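Histone-lysine N-methyltransferase SETMAR (Homo sapiens, PDB 3BO5) dimethylates lysine of histone H3 (the H3K36 mark) through its SET domain and, fused to a DNA-binding mariner transposase, takes part in DNA double-strand break repair. Local coordinates at residues K262-C274 with A278-S290. The protein carries 2 engineered substitutions. Sequence-based numbering, arbitrary orientation. Where two conformers were deposited one is given.
With ZN (zinc ion), chain E; SAH (S-adenosyl-L-homocysteine), chain F.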
loop_
_atom_site.group_PDB
_atom_site.type_symbol
_atom_site.label_atom_id
_atom_site.label_comp_id
_atom_site.label_asym_id
_atom_site.label_seq_id
_atom_site.Cartn_x
_atom_site.Cartn_y
_atom_site.Cartn_z
ATOM N N LYS A 262 2.684 -10.949 2.926
ATOM C CA LYS A 262 2.341 -9.905 1.962
ATOM C C LYS A 262 3.321 -10.115 0.827
ATOM O O LYS A 262 4.466 -9.689 0.896
ATOM C CB LYS A 262 2.450 -8.480 2.593
ATOM C CG LYS A 262 1.373 -8.194 3.715
ATOM C CD LYS A 262 1.807 -7.316 4.900
ATOM C CE LYS A 262 2.626 -8.116 5.834
ATOM N NZ LYS A 262 2.437 -7.717 7.228
ATOM N N GLU A 263 2.881 -10.871 -0.196
ATOM C CA GLU A 263 3.805 -11.318 -1.238
ATOM C C GLU A 263 3.414 -10.853 -2.617
ATOM O O GLU A 263 2.300 -11.130 -3.097
ATOM C CB GLU A 263 3.787 -12.845 -1.277
ATOM C CG GLU A 263 4.158 -13.374 0.103
ATOM C CD GLU A 263 3.994 -14.861 0.199
ATOM O OE1 GLU A 263 2.840 -15.320 0.268
ATOM O OE2 GLU A 263 5.028 -15.546 0.183
ATOM N N ARG A 264 4.371 -10.224 -3.289
ATOM C CA ARG A 264 4.161 -9.891 -4.694
ATOM C C ARG A 264 4.295 -11.133 -5.565
ATOM O O ARG A 264 5.153 -11.982 -5.333
ATOM C CB ARG A 264 5.152 -8.823 -5.158
ATOM C CG ARG A 264 4.798 -7.496 -4.568
ATOM C CD ARG A 264 3.777 -6.751 -5.422
ATOM N NE ARG A 264 4.227 -6.279 -6.707
ATOM C CZ ARG A 264 4.668 -5.024 -6.938
ATOM N NH1 ARG A 264 4.637 -4.137 -5.940
ATOM N NH2 ARG A 264 5.064 -4.665 -8.147
ATOM N N LEU A 265 3.458 -11.246 -6.590
ATOM C CA LEU A 265 3.449 -12.510 -7.365
ATOM C C LEU A 265 4.013 -12.264 -8.754
ATOM O O LEU A 265 3.899 -11.153 -9.298
ATOM C CB LEU A 265 2.002 -12.975 -7.527
ATOM C CG LEU A 265 1.223 -13.151 -6.205
ATOM C CD1 LEU A 265 -0.211 -13.607 -6.578
ATOM C CD2 LEU A 265 1.888 -14.043 -5.215
ATOM N N ASP A 266 4.600 -13.313 -9.342
ATOM C CA ASP A 266 4.937 -13.182 -10.757
ATOM C C ASP A 266 4.754 -14.537 -11.425
ATOM O O ASP A 266 4.240 -15.496 -10.809
ATOM C CB ASP A 266 6.326 -12.592 -10.941
ATOM C CG ASP A 266 7.445 -13.596 -10.758
ATOM O OD1 ASP A 266 7.252 -14.551 -9.974
ATOM O OD2 ASP A 266 8.573 -13.363 -11.374
ATOM N N HIS A 267 5.127 -14.585 -12.682
ATOM C CA HIS A 267 5.041 -15.847 -13.398
ATOM C C HIS A 267 6.421 -16.220 -13.868
ATOM O O HIS A 267 7.223 -15.363 -14.294
ATOM C CB HIS A 267 4.141 -15.694 -14.608
ATOM C CG HIS A 267 3.974 -16.951 -15.407
ATOM N ND1 HIS A 267 3.514 -18.130 -14.854
ATOM C CD2 HIS A 267 4.193 -17.208 -16.719
ATOM C CE1 HIS A 267 3.468 -19.065 -15.792
ATOM N NE2 HIS A 267 3.857 -18.527 -16.933
ATOM N N GLY A 268 6.646 -17.514 -13.810
ATOM C CA GLY A 268 7.744 -18.090 -14.532
ATOM C C GLY A 268 8.884 -18.310 -13.587
ATOM O O GLY A 268 8.964 -17.727 -12.485
ATOM N N LYS A 269 9.783 -19.170 -14.034
ATOM C CA LYS A 269 10.697 -19.725 -13.112
ATOM C C LYS A 269 11.982 -18.905 -12.986
ATOM O O LYS A 269 12.613 -18.992 -11.943
ATOM C CB LYS A 269 10.972 -21.177 -13.469
ATOM C CG LYS A 269 9.659 -22.008 -13.509
ATOM C CD LYS A 269 9.102 -22.266 -12.090
ATOM C CE LYS A 269 7.834 -23.166 -12.114
ATOM N NZ LYS A 269 7.250 -23.296 -10.730
ATOM N N LEU A 270 12.311 -18.084 -13.986
ATOM C CA LEU A 270 13.494 -17.162 -13.846
ATOM C C LEU A 270 13.420 -16.317 -12.582
ATOM O O LEU A 270 12.348 -15.835 -12.207
ATOM C CB LEU A 270 13.687 -16.219 -15.031
ATOM C CG LEU A 270 14.245 -16.806 -16.319
ATOM C CD1 LEU A 270 14.516 -15.780 -17.368
ATOM C CD2 LEU A 270 15.509 -17.528 -16.001
ATOM N N ARG A 271 14.553 -16.233 -11.890
ATOM C CA ARG A 271 14.654 -15.387 -10.707
ATOM C C ARG A 271 15.100 -14.026 -11.255
ATOM O O ARG A 271 16.190 -13.916 -11.875
ATOM C CB ARG A 271 15.656 -16.038 -9.746
ATOM C CG ARG A 271 15.147 -17.441 -9.318
ATOM C CD ARG A 271 16.118 -18.246 -8.520
ATOM N NE ARG A 271 16.350 -17.599 -7.221
ATOM C CZ ARG A 271 15.519 -17.659 -6.182
ATOM N NH1 ARG A 271 14.366 -18.353 -6.261
ATOM N NH2 ARG A 271 15.846 -17.024 -5.063
ATOM N N LYS A 272 14.275 -12.968 -11.097
ATOM C CA LYS A 272 14.589 -11.684 -11.702
ATOM C C LYS A 272 15.610 -10.985 -10.830
ATOM O O LYS A 272 15.548 -11.119 -9.617
ATOM C CB LYS A 272 13.332 -10.840 -11.749
ATOM C CG LYS A 272 12.304 -11.445 -12.714
ATOM C CD LYS A 272 11.387 -10.347 -13.116
ATOM C CE LYS A 272 10.301 -10.814 -14.090
ATOM N NZ LYS A 272 9.713 -9.559 -14.647
ATOM N N PRO A 273 16.583 -10.320 -11.438
ATOM C CA PRO A 273 17.649 -9.682 -10.630
ATOM C C PRO A 273 17.102 -8.468 -9.935
ATOM O O PRO A 273 16.231 -7.800 -10.483
ATOM C CB PRO A 273 18.651 -9.185 -11.644
ATOM C CG PRO A 273 18.226 -9.762 -12.927
ATOM C CD PRO A 273 16.821 -10.179 -12.886
ATOM N N CYS A 274 17.654 -8.224 -8.754
ATOM C CA CYS A 274 17.309 -7.047 -7.956
ATOM C C CYS A 274 18.464 -6.063 -8.126
ATOM O O CYS A 274 19.638 -6.409 -7.944
ATOM C CB CYS A 274 17.164 -7.425 -6.449
ATOM S SG CYS A 274 16.688 -5.963 -5.535
ATOM N N ALA A 278 20.956 -2.070 -1.978
ATOM C CA ALA A 278 21.159 -2.249 -0.542
ATOM C C ALA A 278 22.361 -3.153 -0.240
ATOM O O ALA A 278 22.632 -4.138 -0.971
ATOM C CB ALA A 278 19.865 -2.803 0.108
ATOM N N LYS A 279 23.081 -2.879 0.853
ATOM C CA LYS A 279 24.173 -3.779 1.251
ATOM C C LYS A 279 23.733 -5.232 1.465
ATOM O O LYS A 279 24.477 -6.155 1.138
ATOM C CB LYS A 279 24.895 -3.195 2.488
ATOM C CG LYS A 279 25.406 -1.781 2.200
ATOM C CD LYS A 279 26.795 -1.692 1.505
ATOM C CE LYS A 279 26.832 -0.819 0.196
ATOM N NZ LYS A 279 26.609 0.659 0.234
ATOM N N SER A 280 22.548 -5.444 2.043
ATOM C CA SER A 280 22.072 -6.805 2.239
ATOM C C SER A 280 21.318 -7.335 1.012
ATOM O O SER A 280 20.595 -8.325 1.135
ATOM C CB SER A 280 21.171 -6.904 3.470
ATOM O OG SER A 280 19.977 -6.163 3.308
ATOM N N CYS A 281 21.468 -6.679 -0.152
ATOM C CA CYS A 281 20.745 -7.194 -1.361
ATOM C C CYS A 281 20.946 -8.688 -1.568
ATOM O O CYS A 281 22.075 -9.204 -1.394
ATOM C CB CYS A 281 21.125 -6.449 -2.613
ATOM S SG CYS A 281 20.054 -6.830 -4.064
ATOM N N THR A 282 19.871 -9.403 -1.899
ATOM C CA THR A 282 19.964 -10.847 -2.125
ATOM C C THR A 282 20.245 -11.119 -3.598
ATOM O O THR A 282 20.455 -12.300 -3.978
ATOM C CB THR A 282 18.631 -11.476 -1.822
ATOM O OG1 THR A 282 17.650 -10.896 -2.704
ATOM C CG2 THR A 282 18.250 -11.230 -0.386
ATOM N N ALA A 283 20.230 -10.061 -4.428
ATOM C CA ALA A 283 20.419 -10.079 -5.880
ATOM C C ALA A 283 19.198 -10.599 -6.652
ATOM O O ALA A 283 19.233 -10.627 -7.898
ATOM C CB ALA A 283 21.722 -10.920 -6.296
ATOM N N PHE A 284 18.130 -10.990 -5.955
ATOM C CA PHE A 284 16.930 -11.374 -6.692
ATOM C C PHE A 284 15.687 -10.708 -6.141
ATOM O O PHE A 284 15.537 -10.488 -4.923
ATOM C CB PHE A 284 16.766 -12.882 -7.000
ATOM C CG PHE A 284 15.485 -13.572 -6.360
ATOM C CD1 PHE A 284 15.346 -13.735 -5.009
ATOM C CD2 PHE A 284 14.489 -14.104 -7.173
ATOM C CE1 PHE A 284 14.220 -14.365 -4.447
ATOM C CE2 PHE A 284 13.346 -14.722 -6.635
ATOM C CZ PHE A 284 13.221 -14.872 -5.278
ATOM N N LEU A 285 14.791 -10.409 -7.071
ATOM C CA LEU A 285 13.544 -9.818 -6.726
ATOM C C LEU A 285 12.653 -10.928 -6.196
ATOM O O LEU A 285 12.360 -11.905 -6.933
ATOM C CB LEU A 285 12.999 -9.132 -8.008
ATOM C CG LEU A 285 12.453 -7.764 -8.108
ATOM C CD1 LEU A 285 13.416 -6.822 -7.373
ATOM C CD2 LEU A 285 12.306 -7.502 -9.583
ATOM N N PRO A 286 12.233 -10.834 -4.939
ATOM C CA PRO A 286 11.571 -11.970 -4.274
ATOM C C PRO A 286 10.063 -12.106 -4.549
ATOM O O PRO A 286 9.267 -12.083 -3.597
ATOM C CB PRO A 286 11.858 -11.731 -2.816
ATOM C CG PRO A 286 11.776 -10.131 -2.715
ATOM C CD PRO A 286 12.417 -9.680 -4.018
ATOM N N PHE A 287 9.721 -12.289 -5.816
ATOM C CA PHE A 287 8.320 -12.661 -6.156
ATOM C C PHE A 287 8.031 -14.095 -5.757
ATOM O O PHE A 287 8.947 -14.935 -5.733
ATOM C CB PHE A 287 8.113 -12.526 -7.661
ATOM C CG PHE A 287 8.123 -11.140 -8.164
ATOM C CD1 PHE A 287 7.037 -10.271 -7.942
ATOM C CD2 PHE A 287 9.192 -10.687 -8.953
ATOM C CE1 PHE A 287 7.048 -8.954 -8.461
ATOM C CE2 PHE A 287 9.213 -9.418 -9.463
ATOM C CZ PHE A 287 8.135 -8.518 -9.242
ATOM N N ASP A 288 6.756 -14.357 -5.448
ATOM C CA ASP A 288 6.247 -15.709 -5.415
ATOM C C ASP A 288 5.801 -16.048 -6.829
ATOM O O ASP A 288 4.871 -15.437 -7.370
ATOM C CB ASP A 288 5.102 -15.824 -4.431
ATOM C CG ASP A 288 4.502 -17.243 -4.398
ATOM O OD1 ASP A 288 5.247 -18.181 -4.755
ATOM O OD2 ASP A 288 3.314 -17.414 -4.017
ATOM N N SER A 289 6.471 -17.027 -7.432
ATOM C CA SER A 289 6.295 -17.375 -8.841
ATOM C C SER A 289 5.276 -18.472 -9.050
ATOM O O SER A 289 5.221 -19.423 -8.265
ATOM C CB SER A 289 7.628 -17.834 -9.409
ATOM O OG SER A 289 8.578 -16.799 -9.208
ATOM N N SER A 290 4.486 -18.328 -10.114
ATOM C CA SER A 290 3.595 -19.388 -10.600
ATOM C C SER A 290 3.677 -19.506 -12.124
ATOM O O SER A 290 2.700 -19.899 -12.820
ATOM C CB SER A 290 2.169 -19.103 -10.148
ATOM O OG SER A 290 2.125 -18.772 -8.763
ATOM O OXT SER A 290 4.762 -19.212 -12.682
HETATM ZN ZN ZN E . 17.975 -5.983 -3.524
HETATM N N SAH F . 9.266 -0.273 -12.147
HETATM C CA SAH F . 7.786 -0.472 -12.272
HETATM C CB SAH F . 7.035 -0.127 -10.963
HETATM C CG SAH F . 7.159 -1.307 -9.983
HETATM S SD SAH F . 6.238 -2.763 -10.560
HETATM C C SAH F . 7.280 0.369 -13.466
HETATM O O SAH F . 8.073 0.907 -14.233
HETATM O OXT SAH F . 6.020 0.486 -13.608
HETATM C "C5'" SAH F . 7.503 -4.033 -10.360
HETATM C "C4'" SAH F . 8.550 -4.072 -11.470
HETATM O "O4'" SAH F . 9.510 -3.023 -11.315
HETATM C "C3'" SAH F . 9.379 -5.322 -11.460
HETATM O "O3'" SAH F . 8.706 -6.395 -12.175
HETATM C "C2'" SAH F . 10.658 -4.912 -12.132
HETATM O "O2'" SAH F . 10.480 -4.690 -13.543
HETATM C "C1'" SAH F . 10.840 -3.524 -11.550
HETATM N N9 SAH F . 11.506 -3.534 -10.232
HETATM C C8 SAH F . 10.982 -3.148 -9.001
HETATM N N7 SAH F . 11.936 -3.224 -8.094
HETATM C C5 SAH F . 13.083 -3.611 -8.689
HETATM C C6 SAH F . 14.362 -3.874 -8.152
HETATM N N6 SAH F . 14.742 -3.684 -6.887
HETATM N N1 SAH F . 15.296 -4.326 -9.080
HETATM C C2 SAH F . 14.988 -4.501 -10.393
HETATM N N3 SAH F . 13.761 -4.234 -10.965
HETATM C C4 SAH F . 12.833 -3.855 -10.042
HETATM O O HOH W 1 1.699 -16.082 -2.223
HETATM O O HOH W 2 6.782 -12.592 -2.813
HETATM O O HOH W 3 12.083 -13.033 -9.438
#
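The guanidinium of Arg271 lies flat on one face of the Phe284 ring, centres 3.6 Å apart and planes at 22°, a cation-pi stack; the backbone N of Pro286 sits over the other face. A kink at chi3 (66°) folds the arginine back over the ring. On the Phe287 ring, CB of Asp266 makes a CH-pi contact off-centre on one face, 4.0 Å from the centroid, while the main chain of Arg264 and a water meet the edge; Tyr249 packs against the same phenylalanine. The Asp266 carboxylate, its plane nearly parallel to that ring, takes the hydroxyl of Ser289 on the syn lone pair of OD1 (2.7 Å to OG). Here strands 260-266 and 288-289 pair in parallel, and Gly268 N reaches the C-terminal carboxylate at Ser290 OXT (2.8 Å). Farther along, Lys272 O receives Leu285 N at 2.7 Å in a nearly straight bond (171°). Replacing Phe284 with alanine is likely to take away the surface on which the Arg271 guanidinium stacks and let that group turn away. Cys274 and Cys281 share a zinc ion with Cys213 and Cys276, tying the post-SET loop to the SET domain. Leu285 CD1 touches C6 of S-adenosylhomocysteine (3.2 Å), and Arg264 NH2, hydrogen-bonded to Asn178 O, lies near its sulfur. Zinc thiolates and main-chain bonds thus hold these residues as a wall of the cofactor pocket.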